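PDB 2QZC: transcriptional activator TenA-1 from Sulfolobus solfataricus P2, which is probably a thiaminase-like enzyme of the TenA family, built on the all-helical heme oxygenase-like fold and likely to act in thiamin-related metabolism. Local coordinates for residues Y44-G49 against L96-D101; V52-R57 against T106-I111; G140-G145 against T166-R171; G90-K95 against K157-F162. One frame throughout, in Å; residues are numbered along the deposited sequence. Where two conformers were deposited one is given.

Contact 1: Y44-G49 against L96-D101; sequences YLIQDG and LDISRD. With IMD (imidazole), chain C.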
loop_
_atom_site.group_PDB
_atom_site.type_symbol
_atom_site.label_atom_id
_atom_site.label_comp_id
_atom_site.label_asym_id
_atom_site.label_seq_id
_atom_site.Cartn_x
_atom_site.Cartn_y
_atom_site.Cartn_z
ATOM N N TYR A 44 -3.999 -2.987 26.588
ATOM C CA TYR A 44 -2.900 -2.835 25.609
ATOM C C TYR A 44 -3.350 -3.249 24.206
ATOM O O TYR A 44 -3.107 -2.555 23.192
ATOM C CB TYR A 44 -1.643 -3.646 26.042
ATOM C CG TYR A 44 -0.691 -3.910 24.897
ATOM C CD1 TYR A 44 0.144 -2.899 24.414
ATOM C CD2 TYR A 44 -0.656 -5.153 24.283
ATOM C CE1 TYR A 44 0.965 -3.145 23.315
ATOM C CE2 TYR A 44 0.181 -5.409 23.214
ATOM C CZ TYR A 44 0.978 -4.396 22.729
ATOM O OH TYR A 44 1.778 -4.655 21.627
ATOM N N LEU A 45 -3.959 -4.435 24.100
ATOM C CA LEU A 45 -4.370 -4.960 22.794
ATOM C C LEU A 45 -5.360 -4.058 22.089
ATOM O O LEU A 45 -5.318 -3.933 20.832
ATOM C CB LEU A 45 -4.987 -6.357 22.882
ATOM C CG LEU A 45 -3.999 -7.496 22.942
ATOM C CD1 LEU A 45 -4.848 -8.791 22.972
ATOM C CD2 LEU A 45 -2.950 -7.529 21.774
ATOM N N ILE A 46 -6.251 -3.436 22.848
ATOM C CA ILE A 46 -7.214 -2.514 22.268
ATOM C C ILE A 46 -6.482 -1.280 21.728
ATOM O O ILE A 46 -6.665 -0.889 20.559
ATOM C CB ILE A 46 -8.296 -2.131 23.261
ATOM C CG1 ILE A 46 -9.162 -3.357 23.626
ATOM C CG2 ILE A 46 -9.184 -1.010 22.708
ATOM C CD1 ILE A 46 -10.039 -3.094 24.900
ATOM N N GLN A 47 -5.565 -0.720 22.523
ATOM C CA GLN A 47 -4.773 0.418 22.021
ATOM C C GLN A 47 -3.932 0.023 20.818
ATOM O O GLN A 47 -3.804 0.798 19.854
ATOM C CB GLN A 47 -3.859 0.996 23.123
ATOM C CG GLN A 47 -4.623 1.695 24.220
ATOM C CD GLN A 47 -5.491 2.832 23.751
ATOM O OE1 GLN A 47 -4.990 3.797 23.152
ATOM N NE2 GLN A 47 -6.823 2.710 23.961
ATOM N N ASP A 48 -3.331 -1.166 20.849
ATOM C CA ASP A 48 -2.540 -1.636 19.721
ATOM C C ASP A 48 -3.405 -1.812 18.467
ATOM O O ASP A 48 -2.942 -1.515 17.352
ATOM C CB ASP A 48 -1.798 -2.928 20.094
ATOM C CG ASP A 48 -0.984 -3.480 18.975
ATOM O OD1 ASP A 48 0.011 -2.835 18.618
ATOM O OD2 ASP A 48 -1.348 -4.563 18.466
ATOM N N GLY A 49 -4.651 -2.242 18.634
ATOM C CA GLY A 49 -5.597 -2.383 17.501
ATOM C C GLY A 49 -5.851 -1.056 16.799
ATOM O O GLY A 49 -5.990 -0.990 15.561
ATOM N N LEU A 96 -9.811 -12.724 24.876
ATOM C CA LEU A 96 -9.875 -11.538 25.729
ATOM C C LEU A 96 -11.114 -10.689 25.516
ATOM O O LEU A 96 -11.201 -9.609 26.087
ATOM C CB LEU A 96 -8.580 -10.727 25.565
ATOM C CG LEU A 96 -7.296 -11.490 25.950
ATOM C CD1 LEU A 96 -6.088 -10.804 25.384
ATOM C CD2 LEU A 96 -7.164 -11.656 27.465
ATOM N N ASP A 97 -12.065 -11.173 24.712
ATOM C CA ASP A 97 -13.366 -10.504 24.490
ATOM C C ASP A 97 -13.240 -9.102 23.877
ATOM O O ASP A 97 -13.797 -8.149 24.383
ATOM C CB ASP A 97 -14.181 -10.466 25.807
ATOM N N ILE A 98 -12.469 -9.006 22.804
ATOM C CA ILE A 98 -12.253 -7.764 22.070
ATOM C C ILE A 98 -12.859 -7.932 20.683
ATOM O O ILE A 98 -12.480 -8.839 19.958
ATOM C CB ILE A 98 -10.740 -7.448 21.892
ATOM C CG1 ILE A 98 -10.056 -7.235 23.236
ATOM C CG2 ILE A 98 -10.547 -6.173 21.027
ATOM C CD1 ILE A 98 -8.537 -7.249 23.127
ATOM N N SER A 99 -13.797 -7.063 20.339
ATOM C CA SER A 99 -14.418 -7.037 19.026
ATOM C C SER A 99 -13.903 -5.847 18.248
ATOM O O SER A 99 -13.272 -4.933 18.808
ATOM C CB SER A 99 -15.921 -6.880 19.166
ATOM O OG SER A 99 -16.259 -5.647 19.776
ATOM N N ARG A 100 -14.218 -5.822 16.952
ATOM C CA ARG A 100 -13.911 -4.684 16.106
ATOM C C ARG A 100 -14.575 -3.415 16.677
ATOM O O ARG A 100 -13.979 -2.319 16.713
ATOM C CB ARG A 100 -14.403 -4.948 14.674
ATOM C CG ARG A 100 -14.242 -3.798 13.698
ATOM C CD ARG A 100 -12.802 -3.380 13.621
ATOM N NE ARG A 100 -12.605 -2.216 12.774
ATOM C CZ ARG A 100 -11.497 -1.467 12.778
ATOM N NH1 ARG A 100 -10.463 -1.737 13.599
ATOM N NH2 ARG A 100 -11.437 -0.419 11.981
ATOM N N ASP A 101 -15.812 -3.573 17.132
ATOM C CA ASP A 101 -16.555 -2.494 17.754
ATOM C C ASP A 101 -15.835 -1.932 18.985
ATOM O O ASP A 101 -15.819 -0.713 19.168
ATOM C CB ASP A 101 -17.966 -2.942 18.159
ATOM C CG ASP A 101 -18.887 -1.768 18.472
ATOM O OD1 ASP A 101 -19.047 -0.890 17.584
ATOM O OD2 ASP A 101 -19.457 -1.730 19.593
HETATM N N1 IMD C . 3.945 -0.033 19.067
HETATM C C2 IMD C . 3.398 -1.123 18.576
HETATM N N3 IMD C . 2.143 -1.150 18.985
HETATM C C4 IMD C . 1.892 -0.051 19.700
HETATM C C5 IMD C . 3.047 0.685 19.754
HETATM O O HOH W 1 -8.414 0.285 14.435
#
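A Schellman motif ends helix 85-95, and the chain that leaves it lays Leu96 and Ile98 against Leu45 and Ile46 of helix 38-63, a long helix of the heme oxygenase-like fold. Asp97, with positive phi, is the C' residue of that motif, and Ser99 then serves as N-cap of helix 100-105, so the linker is fixed at both ends. The methyl CD1 of Leu96 presses on CD1 of Leu45 at 3.4 Å, closer than usual for two carbons, and the two side chains cross at about a right angle. Ile98 reaches further along the helix: its CG1 lies anti to the carbonyl carbon (chi1 -63°) and its second torsion is extended (167°), which brings CD1 to 3.7 Å from CB of Leu45 and to 4.0 Å from CG1 of Ile46. One methyl thus touches two consecutive helix residues. Beyond this apolar patch a water accepts from NH1 of Arg100 and lies 3.0 Å from O of Gly49, to which it may donate. Asp48 turns to a different side of the helix, where its OD1 accepts a nearly straight bond from N3 of an imidazole (2.7 Å, 164°), probably from the crystallisation liquor and also held by Glu199. Around the apolar patch, Leu92 of helix 85-95 packs on Leu45, Tyr93 of the same helix lies against Ile98, and Phe41 and Arg42 of helix 38-63 meet Leu96 and Ile98.

Contact 2: V52-R57 against T106-I111; sequences VEDMLR and TGYNLI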
loop_
_atom_site.group_PDB
_atom_site.type_symbol
_atom_site.label_atom_id
_atom_site.label_comp_id
_atom_site.label_asym_id
_atom_site.label_seq_id
_atom_site.Cartn_x
_atom_site.Cartn_y
_atom_site.Cartn_z
ATOM N N VAL A 52 -2.223 0.074 15.096
ATOM C CA VAL A 52 -1.828 -0.672 13.875
ATOM C C VAL A 52 -2.558 -0.182 12.647
ATOM O O VAL A 52 -1.961 -0.088 11.559
ATOM C CB VAL A 52 -1.995 -2.187 14.036
ATOM C CG1 VAL A 52 -1.882 -2.936 12.688
ATOM C CG2 VAL A 52 -0.943 -2.683 15.005
ATOM N N GLU A 53 -3.835 0.169 12.781
ATOM C CA GLU A 53 -4.557 0.679 11.614
ATOM C C GLU A 53 -3.959 2.030 11.168
ATOM O O GLU A 53 -3.766 2.298 9.976
ATOM C CB GLU A 53 -6.058 0.809 11.891
ATOM C CG GLU A 53 -6.804 1.252 10.619
ATOM C CD GLU A 53 -8.292 1.437 10.789
ATOM O OE1 GLU A 53 -8.859 0.821 11.693
ATOM O OE2 GLU A 53 -8.900 2.194 10.004
ATOM N N ASP A 54 -3.696 2.931 12.118
ATOM C CA ASP A 54 -3.056 4.206 11.751
ATOM C C ASP A 54 -1.653 4.009 11.186
ATOM O O ASP A 54 -1.244 4.699 10.255
ATOM C CB ASP A 54 -2.988 5.125 12.989
ATOM C CG ASP A 54 -4.326 5.705 13.378
ATOM O OD1 ASP A 54 -5.060 6.195 12.485
ATOM O OD2 ASP A 54 -4.606 5.732 14.591
HETATM N N MSE A 55 -0.898 3.087 11.757
HETATM C CA MSE A 55 0.463 2.741 11.259
HETATM C C MSE A 55 0.403 2.277 9.795
HETATM O O MSE A 55 1.224 2.683 8.975
HETATM C CB MSE A 55 1.050 1.634 12.137
HETATM C CG MSE A 55 2.441 1.271 11.854
HETATM SE SE MSE A 55 2.858 -0.560 12.496
HETATM C CE MSE A 55 1.982 -1.560 11.099
ATOM N N LEU A 56 -0.581 1.450 9.477
ATOM C CA LEU A 56 -0.746 0.967 8.099
ATOM C C LEU A 56 -1.123 2.114 7.181
ATOM O O LEU A 56 -0.597 2.228 6.040
ATOM C CB LEU A 56 -1.795 -0.130 8.022
ATOM C CG LEU A 56 -1.418 -1.461 8.642
ATOM C CD1 LEU A 56 -2.620 -2.370 8.735
ATOM C CD2 LEU A 56 -0.330 -2.137 7.853
ATOM N N ARG A 57 -2.044 2.996 7.632
ATOM C CA ARG A 57 -2.389 4.150 6.798
ATOM C C ARG A 57 -1.185 5.042 6.527
ATOM O O ARG A 57 -0.948 5.523 5.392
ATOM C CB ARG A 57 -3.556 4.914 7.398
ATOM C CG ARG A 57 -4.856 4.104 7.383
ATOM C CD ARG A 57 -5.959 4.929 8.037
ATOM N NE ARG A 57 -7.235 4.211 8.143
ATOM C CZ ARG A 57 -8.122 4.077 7.151
ATOM N NH1 ARG A 57 -7.897 4.600 5.982
ATOM N NH2 ARG A 57 -9.266 3.430 7.341
ATOM N N THR A 106 -13.458 2.516 21.528
ATOM C CA THR A 106 -12.535 2.926 22.607
ATOM C C THR A 106 -11.690 4.084 22.062
ATOM O O THR A 106 -11.292 4.077 20.911
ATOM C CB THR A 106 -11.629 1.779 23.039
ATOM O OG1 THR A 106 -12.463 0.692 23.493
ATOM C CG2 THR A 106 -10.713 2.191 24.202
ATOM N N GLY A 107 -11.489 5.104 22.877
ATOM C CA GLY A 107 -10.652 6.218 22.449
ATOM C C GLY A 107 -9.179 5.874 22.544
ATOM O O GLY A 107 -8.776 4.811 23.030
ATOM N N TYR A 108 -8.356 6.764 22.035
ATOM C CA TYR A 108 -6.927 6.635 22.197
ATOM C C TYR A 108 -6.519 7.175 23.577
ATOM O O TYR A 108 -7.100 8.144 24.054
ATOM C CB TYR A 108 -6.176 7.529 21.216
ATOM C CG TYR A 108 -6.326 7.258 19.726
ATOM C CD1 TYR A 108 -7.325 7.890 19.008
ATOM C CD2 TYR A 108 -5.459 6.429 19.046
ATOM C CE1 TYR A 108 -7.440 7.720 17.641
ATOM C CE2 TYR A 108 -5.571 6.223 17.678
ATOM C CZ TYR A 108 -6.555 6.885 16.980
ATOM O OH TYR A 108 -6.693 6.740 15.614
ATOM N N ASN A 109 -5.515 6.569 24.204
ATOM C CA ASN A 109 -4.848 7.277 25.288
ATOM C C ASN A 109 -3.914 8.361 24.668
ATOM O O ASN A 109 -3.681 8.404 23.445
ATOM C CB ASN A 109 -4.162 6.361 26.283
ATOM C CG ASN A 109 -3.010 5.547 25.722
ATOM O OD1 ASN A 109 -2.270 6.006 24.859
ATOM N ND2 ASN A 109 -2.847 4.312 26.246
ATOM N N LEU A 110 -3.432 9.279 25.494
ATOM C CA LEU A 110 -2.660 10.410 24.977
ATOM C C LEU A 110 -1.411 9.940 24.246
ATOM O O LEU A 110 -1.099 10.468 23.159
ATOM C CB LEU A 110 -2.255 11.344 26.129
ATOM C CG LEU A 110 -1.345 12.528 25.768
ATOM C CD1 LEU A 110 -1.934 13.378 24.676
ATOM C CD2 LEU A 110 -1.031 13.388 27.012
ATOM N N ILE A 111 -0.688 8.971 24.796
ATOM C CA ILE A 111 0.536 8.524 24.158
ATOM C C ILE A 111 0.272 7.884 22.791
ATOM O O ILE A 111 0.992 8.166 21.825
ATOM C CB ILE A 111 1.300 7.539 25.053
ATOM C CG1 ILE A 111 1.702 8.179 26.366
ATOM C CG2 ILE A 111 2.578 7.045 24.338
ATOM C CD1 ILE A 111 2.641 9.388 26.237
#
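The backbones of Asp54, in the middle of helix 38-63, and Tyr108, in the turn before helix 110-125, stay far apart, 11.4 Å between their CA atoms, so the contact is made by side chains alone. Each points its CB at the other segment, and the two come from opposite directions. Tyr108 has CG anti to the carbonyl carbon (chi1 -64°), which sends the ring away from its own turn to the helix. There its OH donates to OD2 of Asp54 over 2.5 Å, a short bond that uses the syn lone pair of the carboxylate oxygen. Ring and carboxylate are only 19° from coplanar, and OD2 of Asp54 sits at the ring edge, 3.3 Å from CE2 of Tyr108. The other oxygen, OD1, is hydrogen-bonded to the hydroxyl of Tyr120, so both arms of the buried carboxylate are engaged. One turn along the helix, Arg57 takes OE2 of Glu53 side-on, with NE and NH2 both directed at that one oxygen and the bond from NH2 measuring 3.0 Å; NH1 reaches backbone carbonyls of Gly66 and Ser64 of the second subunit. Two phenol hydroxyls on one buried carboxylate, with Arg117 nearby as a long, weak ion partner, would be expected to favour the charged form of Asp54 and to restrain its rotation about CB-CG.

Contact 3: G140-G145 against T166-R171; sequences GYSIVG and TEYKKR. With GOL (glycerol), chain F.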
loop_
_atom_site.group_PDB
_atom_site.type_symbol
_atom_site.label_atom_id
_atom_site.label_comp_id
_atom_site.label_asym_id
_atom_site.label_seq_id
_atom_site.Cartn_x
_atom_site.Cartn_y
_atom_site.Cartn_z
ATOM N N GLY A 140 11.876 -3.500 17.028
ATOM C CA GLY A 140 11.809 -3.758 18.442
ATOM C C GLY A 140 10.862 -4.882 18.753
ATOM O O GLY A 140 11.155 -5.703 19.619
ATOM N N TYR A 141 9.719 -4.949 18.079
ATOM C CA TYR A 141 8.797 -6.063 18.333
ATOM C C TYR A 141 9.373 -7.425 17.905
ATOM O O TYR A 141 9.044 -8.446 18.512
ATOM C CB TYR A 141 7.410 -5.812 17.731
ATOM C CG TYR A 141 6.465 -5.041 18.636
ATOM C CD1 TYR A 141 6.863 -3.866 19.304
ATOM C CD2 TYR A 141 5.185 -5.486 18.849
ATOM C CE1 TYR A 141 5.976 -3.141 20.111
ATOM C CE2 TYR A 141 4.297 -4.762 19.627
ATOM C CZ TYR A 141 4.690 -3.642 20.315
ATOM O OH TYR A 141 3.784 -2.961 21.095
ATOM N N SER A 142 10.247 -7.431 16.913
ATOM C CA SER A 142 10.947 -8.674 16.523
ATOM C C SER A 142 11.775 -9.198 17.706
ATOM O O SER A 142 11.709 -10.400 18.054
ATOM C CB SER A 142 11.837 -8.415 15.315
ATOM O OG SER A 142 12.364 -9.649 14.833
ATOM N N ILE A 143 12.507 -8.287 18.363
ATOM C CA ILE A 143 13.365 -8.578 19.528
ATOM C C ILE A 143 12.524 -9.042 20.712
ATOM O O ILE A 143 12.850 -10.008 21.426
ATOM C CB ILE A 143 14.206 -7.306 19.920
ATOM C CG1 ILE A 143 15.313 -7.115 18.888
ATOM C CG2 ILE A 143 14.826 -7.399 21.339
ATOM C CD1 ILE A 143 16.076 -5.848 19.076
ATOM N N VAL A 144 11.460 -8.318 20.964
ATOM C CA VAL A 144 10.587 -8.617 22.081
ATOM C C VAL A 144 9.894 -9.960 21.900
ATOM O O VAL A 144 9.785 -10.733 22.857
ATOM C CB VAL A 144 9.568 -7.473 22.300
ATOM C CG1 VAL A 144 8.472 -7.850 23.334
ATOM C CG2 VAL A 144 10.304 -6.176 22.691
ATOM N N GLY A 145 9.428 -10.239 20.694
ATOM C CA GLY A 145 8.800 -11.526 20.412
ATOM C C GLY A 145 9.752 -12.682 20.648
ATOM O O GLY A 145 9.344 -13.700 21.240
ATOM N N THR A 166 8.834 -16.741 11.203
ATOM C CA THR A 166 9.670 -16.484 10.033
ATOM C C THR A 166 9.010 -15.453 9.110
ATOM O O THR A 166 9.727 -14.648 8.514
ATOM C CB THR A 166 10.075 -17.787 9.283
ATOM O OG1 THR A 166 8.916 -18.594 9.071
ATOM C CG2 THR A 166 11.096 -18.546 10.119
ATOM N N GLU A 167 7.675 -15.445 9.005
ATOM C CA GLU A 167 7.003 -14.445 8.176
ATOM C C GLU A 167 7.202 -13.024 8.703
ATOM O O GLU A 167 7.389 -12.113 7.898
ATOM C CB GLU A 167 5.527 -14.771 7.905
ATOM C CG GLU A 167 5.353 -15.976 6.903
ATOM C CD GLU A 167 6.185 -15.881 5.560
ATOM O OE1 GLU A 167 6.053 -14.897 4.770
ATOM O OE2 GLU A 167 6.984 -16.825 5.308
ATOM N N TYR A 168 7.231 -12.856 10.022
ATOM C CA TYR A 168 7.530 -11.527 10.563
ATOM C C TYR A 168 8.994 -11.181 10.316
ATOM O O TYR A 168 9.291 -10.035 9.928
ATOM C CB TYR A 168 7.187 -11.440 12.046
ATOM C CG TYR A 168 7.231 -10.005 12.555
ATOM C CD1 TYR A 168 6.148 -9.149 12.320
ATOM C CD2 TYR A 168 8.302 -9.542 13.316
ATOM C CE1 TYR A 168 6.187 -7.821 12.763
ATOM C CE2 TYR A 168 8.339 -8.219 13.761
ATOM C CZ TYR A 168 7.272 -7.384 13.491
ATOM O OH TYR A 168 7.279 -6.080 13.928
ATOM N N LYS A 169 9.914 -12.133 10.500
ATOM C CA LYS A 169 11.328 -11.846 10.240
ATOM C C LYS A 169 11.583 -11.425 8.792
ATOM O O LYS A 169 12.421 -10.552 8.533
ATOM C CB LYS A 169 12.252 -13.014 10.601
ATOM C CG LYS A 169 12.116 -13.534 12.034
ATOM C CD LYS A 169 11.921 -12.501 13.112
ATOM C CE LYS A 169 11.952 -13.138 14.489
ATOM N NZ LYS A 169 11.571 -12.188 15.592
ATOM N N LYS A 170 10.833 -12.021 7.851
ATOM C CA LYS A 170 10.930 -11.646 6.423
ATOM C C LYS A 170 10.484 -10.202 6.210
ATOM O O LYS A 170 11.076 -9.466 5.402
ATOM C CB LYS A 170 10.128 -12.605 5.528
ATOM C CG LYS A 170 10.756 -13.964 5.374
ATOM C CD LYS A 170 9.852 -14.823 4.496
ATOM C CE LYS A 170 10.426 -16.214 4.273
ATOM N NZ LYS A 170 9.460 -17.087 3.531
ATOM N N ARG A 171 9.431 -9.789 6.931
ATOM C CA ARG A 171 8.984 -8.396 6.875
ATOM C C ARG A 171 10.105 -7.469 7.355
ATOM O O ARG A 171 10.377 -6.438 6.712
ATOM C CB ARG A 171 7.774 -8.134 7.762
ATOM C CG ARG A 171 6.433 -8.573 7.283
ATOM C CD ARG A 171 5.398 -8.015 8.295
ATOM N NE ARG A 171 4.014 -8.370 8.017
ATOM C CZ ARG A 171 3.445 -9.555 8.238
ATOM N NH1 ARG A 171 4.140 -10.609 8.675
ATOM N NH2 ARG A 171 2.153 -9.706 7.952
HETATM C C1 GOL F . 15.378 -10.550 15.920
HETATM O O1 GOL F . 14.810 -11.768 15.460
HETATM C C2 GOL F . 16.248 -9.926 14.826
HETATM O O2 GOL F . 17.381 -9.293 15.419
HETATM C C3 GOL F . 15.452 -8.925 13.980
HETATM O O3 GOL F . 14.504 -9.499 13.097
#
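Tyr141 opens the contact along helix 127-148, which packs on helix 166-179 in the all-helical, heme oxygenase-like fold: segments 140-145 and 166-171 run roughly antiparallel, their axes 10.5 Å apart at 153°. Its CB lies 3.8 Å from OH of Tyr168, while its ring leads off to a hydrogen bond with the hydroxyl of Tyr44. The next residue, Ser142, does most of the joining. Its CB lies at the edge of the Tyr168 ring, in the ring plane, and its backbone N is 3.8 Å from CE2 of Tyr168. With chi1 at -169° the Tyr168 ring stands beside its own carbonyl carbon and crosses to helix 127-148, where the hydroxyl bonds to the carbonyl of Met138. OG of Ser142 accepts from NZ of Lys169 at 2.8 Å. Lys169 gets there through a bend at chi2 (-40°), after which the rest of its chain is extended. The same ammonium group has a salt bridge to Asp146 and a bond to the carbonyl of Tyr163, so it joins the side chains of Ser142 and Asp146 to the backbone of Tyr163. A methionine in its place would probably leave Asp146 without its positive mate and the Tyr163 carbonyl and Ser142 hydroxyl short of a donor. A glycerol, probably from the crystallisation liquor, lies over the polar end: its O3 is hydrogen-bonded to OG of Ser142 at 2.8 Å, whereas NZ of Lys169 makes only a weak bond to its O1.

Contact 4: G90-K95 against K157-F162; sequences GKLYSK and KTWASF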
loop_
_atom_site.group_PDB
_atom_site.type_symbol
_atom_site.label_atom_id
_atom_site.label_comp_id
_atom_site.label_asym_id
_atom_site.label_seq_id
_atom_site.Cartn_x
_atom_site.Cartn_y
_atom_site.Cartn_z
ATOM N N GLY A 90 -6.706 -12.646 16.077
ATOM C CA GLY A 90 -8.101 -13.124 16.157
ATOM C C GLY A 90 -8.345 -14.041 17.341
ATOM O O GLY A 90 -9.345 -13.904 18.042
ATOM N N LYS A 91 -7.419 -14.969 17.565
ATOM C CA LYS A 91 -7.468 -15.884 18.697
ATOM C C LYS A 91 -7.387 -15.127 20.015
ATOM O O LYS A 91 -8.164 -15.403 20.945
ATOM C CB LYS A 91 -6.305 -16.896 18.651
ATOM N N LEU A 92 -6.446 -14.178 20.096
ATOM C CA LEU A 92 -6.318 -13.362 21.294
ATOM C C LEU A 92 -7.561 -12.517 21.516
ATOM O O LEU A 92 -8.017 -12.387 22.644
ATOM C CB LEU A 92 -5.099 -12.423 21.217
ATOM C CG LEU A 92 -3.693 -13.023 21.152
ATOM C CD1 LEU A 92 -2.669 -11.928 20.841
ATOM C CD2 LEU A 92 -3.375 -13.724 22.442
ATOM N N TYR A 93 -8.058 -11.879 20.458
ATOM C CA TYR A 93 -9.249 -11.021 20.576
ATOM C C TYR A 93 -10.453 -11.799 21.105
ATOM O O TYR A 93 -11.183 -11.286 21.949
ATOM C CB TYR A 93 -9.553 -10.353 19.241
ATOM C CG TYR A 93 -8.617 -9.233 18.800
ATOM C CD1 TYR A 93 -7.456 -8.874 19.516
ATOM C CD2 TYR A 93 -8.848 -8.575 17.592
ATOM C CE1 TYR A 93 -6.609 -7.856 19.077
ATOM C CE2 TYR A 93 -7.981 -7.563 17.139
ATOM C CZ TYR A 93 -6.870 -7.219 17.895
ATOM O OH TYR A 93 -6.009 -6.247 17.451
ATOM N N SER A 94 -10.618 -13.045 20.652
ATOM C CA SER A 94 -11.681 -13.929 21.171
ATOM C C SER A 94 -11.464 -14.305 22.627
ATOM O O SER A 94 -12.384 -14.168 23.438
ATOM C CB SER A 94 -11.790 -15.184 20.327
ATOM O OG SER A 94 -12.184 -14.803 19.021
ATOM N N LYS A 95 -10.259 -14.749 22.972
ATOM C CA LYS A 95 -9.945 -15.106 24.366
ATOM C C LYS A 95 -10.123 -13.940 25.333
ATOM O O LYS A 95 -10.561 -14.142 26.467
ATOM C CB LYS A 95 -8.517 -15.656 24.517
ATOM N N LYS A 157 2.703 -16.255 25.128
ATOM C CA LYS A 157 3.403 -17.066 24.144
ATOM C C LYS A 157 2.710 -16.945 22.770
ATOM O O LYS A 157 3.365 -16.841 21.732
ATOM C CB LYS A 157 3.448 -18.547 24.621
ATOM C CG LYS A 157 4.231 -19.468 23.724
ATOM C CD LYS A 157 4.218 -20.945 24.206
ATOM C CE LYS A 157 4.967 -21.161 25.465
ATOM N NZ LYS A 157 6.435 -20.875 25.390
ATOM N N THR A 158 1.382 -16.978 22.771
ATOM C CA THR A 158 0.607 -16.838 21.517
ATOM C C THR A 158 0.864 -15.484 20.854
ATOM O O THR A 158 1.125 -15.421 19.646
ATOM C CB THR A 158 -0.899 -17.011 21.755
ATOM O OG1 THR A 158 -1.160 -18.333 22.269
ATOM C CG2 THR A 158 -1.704 -16.830 20.450
ATOM N N TRP A 159 0.804 -14.418 21.653
ATOM C CA TRP A 159 1.092 -13.073 21.129
ATOM C C TRP A 159 2.486 -13.027 20.537
ATOM O O TRP A 159 2.677 -12.559 19.402
ATOM C CB TRP A 159 0.965 -12.058 22.269
ATOM C CG TRP A 159 1.380 -10.642 21.898
ATOM C CD1 TRP A 159 0.592 -9.670 21.335
ATOM C CD2 TRP A 159 2.649 -10.053 22.123
ATOM N NE1 TRP A 159 1.318 -8.541 21.144
ATOM C CE2 TRP A 159 2.585 -8.727 21.604
ATOM C CE3 TRP A 159 3.860 -10.516 22.635
ATOM C CZ2 TRP A 159 3.679 -7.862 21.642
ATOM C CZ3 TRP A 159 4.951 -9.687 22.635
ATOM C CH2 TRP A 159 4.852 -8.346 22.155
ATOM N N ALA A 160 3.473 -13.522 21.288
ATOM C CA ALA A 160 4.867 -13.501 20.859
ATOM C C ALA A 160 5.144 -14.331 19.622
ATOM O O ALA A 160 6.020 -13.963 18.820
ATOM C CB ALA A 160 5.819 -13.916 21.998
ATOM N N SER A 161 4.377 -15.407 19.419
ATOM C CA SER A 161 4.631 -16.320 18.295
ATOM C C SER A 161 4.505 -15.623 16.962
ATOM O O SER A 161 5.225 -15.985 16.029
ATOM C CB SER A 161 3.725 -17.549 18.359
ATOM O OG SER A 161 2.376 -17.203 18.097
ATOM N N PHE A 162 3.625 -14.615 16.855
ATOM C CA PHE A 162 3.558 -13.865 15.610
ATOM C C PHE A 162 4.876 -13.106 15.316
ATOM O O PHE A 162 5.444 -13.202 14.225
ATOM C CB PHE A 162 2.389 -12.921 15.581
ATOM C CG PHE A 162 2.401 -12.033 14.374
ATOM C CD1 PHE A 162 2.425 -12.595 13.079
ATOM C CD2 PHE A 162 2.475 -10.647 14.512
ATOM C CE1 PHE A 162 2.494 -11.773 11.940
ATOM C CE2 PHE A 162 2.514 -9.827 13.385
ATOM C CZ PHE A 162 2.527 -10.395 12.096
#
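Leu92 makes all the close contacts between residues 90-95 and 157-162, dividing its two methyls between consecutive residues, while Thr88 extends the seam to Thr158 and Phe162. CD1 of Leu92 lies 3.9 Å from CB of Trp159 and 4.0 Å from CD1 of its indole, at the ring edge and in plane. CD2 of Leu92 goes to CG2 of Thr158 at 4.1 Å, the two side chains sliding past one another in opposite directions. In this helical bundle of the heme oxygenase-like fold, the Trp159 side is the buried one: at chi1 174° the indole swings off toward Phe41, Tyr44 and Tyr163. Cutting Leu92 back to an alanine would probably open a gap beside the Trp159 edge and leave the Thr158 methyl without the leucine methyl that meets it. On the more open side, the side chains of Lys91 and Lys95 are modelled only to CB, consistent with mobility. Thr158, partly exposed, belongs to this margin, its OG1 bonded back to the carbonyl of Glu154. Ser161, three residues on, also bonds within its own helix, its OG donating to O of Thr158 at 2.7 Å from 23° outside the carbonyl plane.

How the contacts relate
Helix 38-63 is the common strut of contacts 1 and 2, whose centres lie 11 Å apart: the salt bridge from Arg100 to Glu53 (NH2 to OE1, 2.9 Å) ties one to the other, and Gln47 probably bonds to N of Asn109. Contact 4 is also about 11 Å from contact 1, centre to centre, and is continuous with it through the end of helix 85-95. Contacts 3 and 4 pack together where Tyr141 meets Trp159. Although contacts 1 and 3 have centres about 21 Å apart, they meet through the hydroxyls of Tyr44 and Tyr141 near the bound imidazole, which may mark a pocket. Contact 2 touches neither contact 3 nor contact 4.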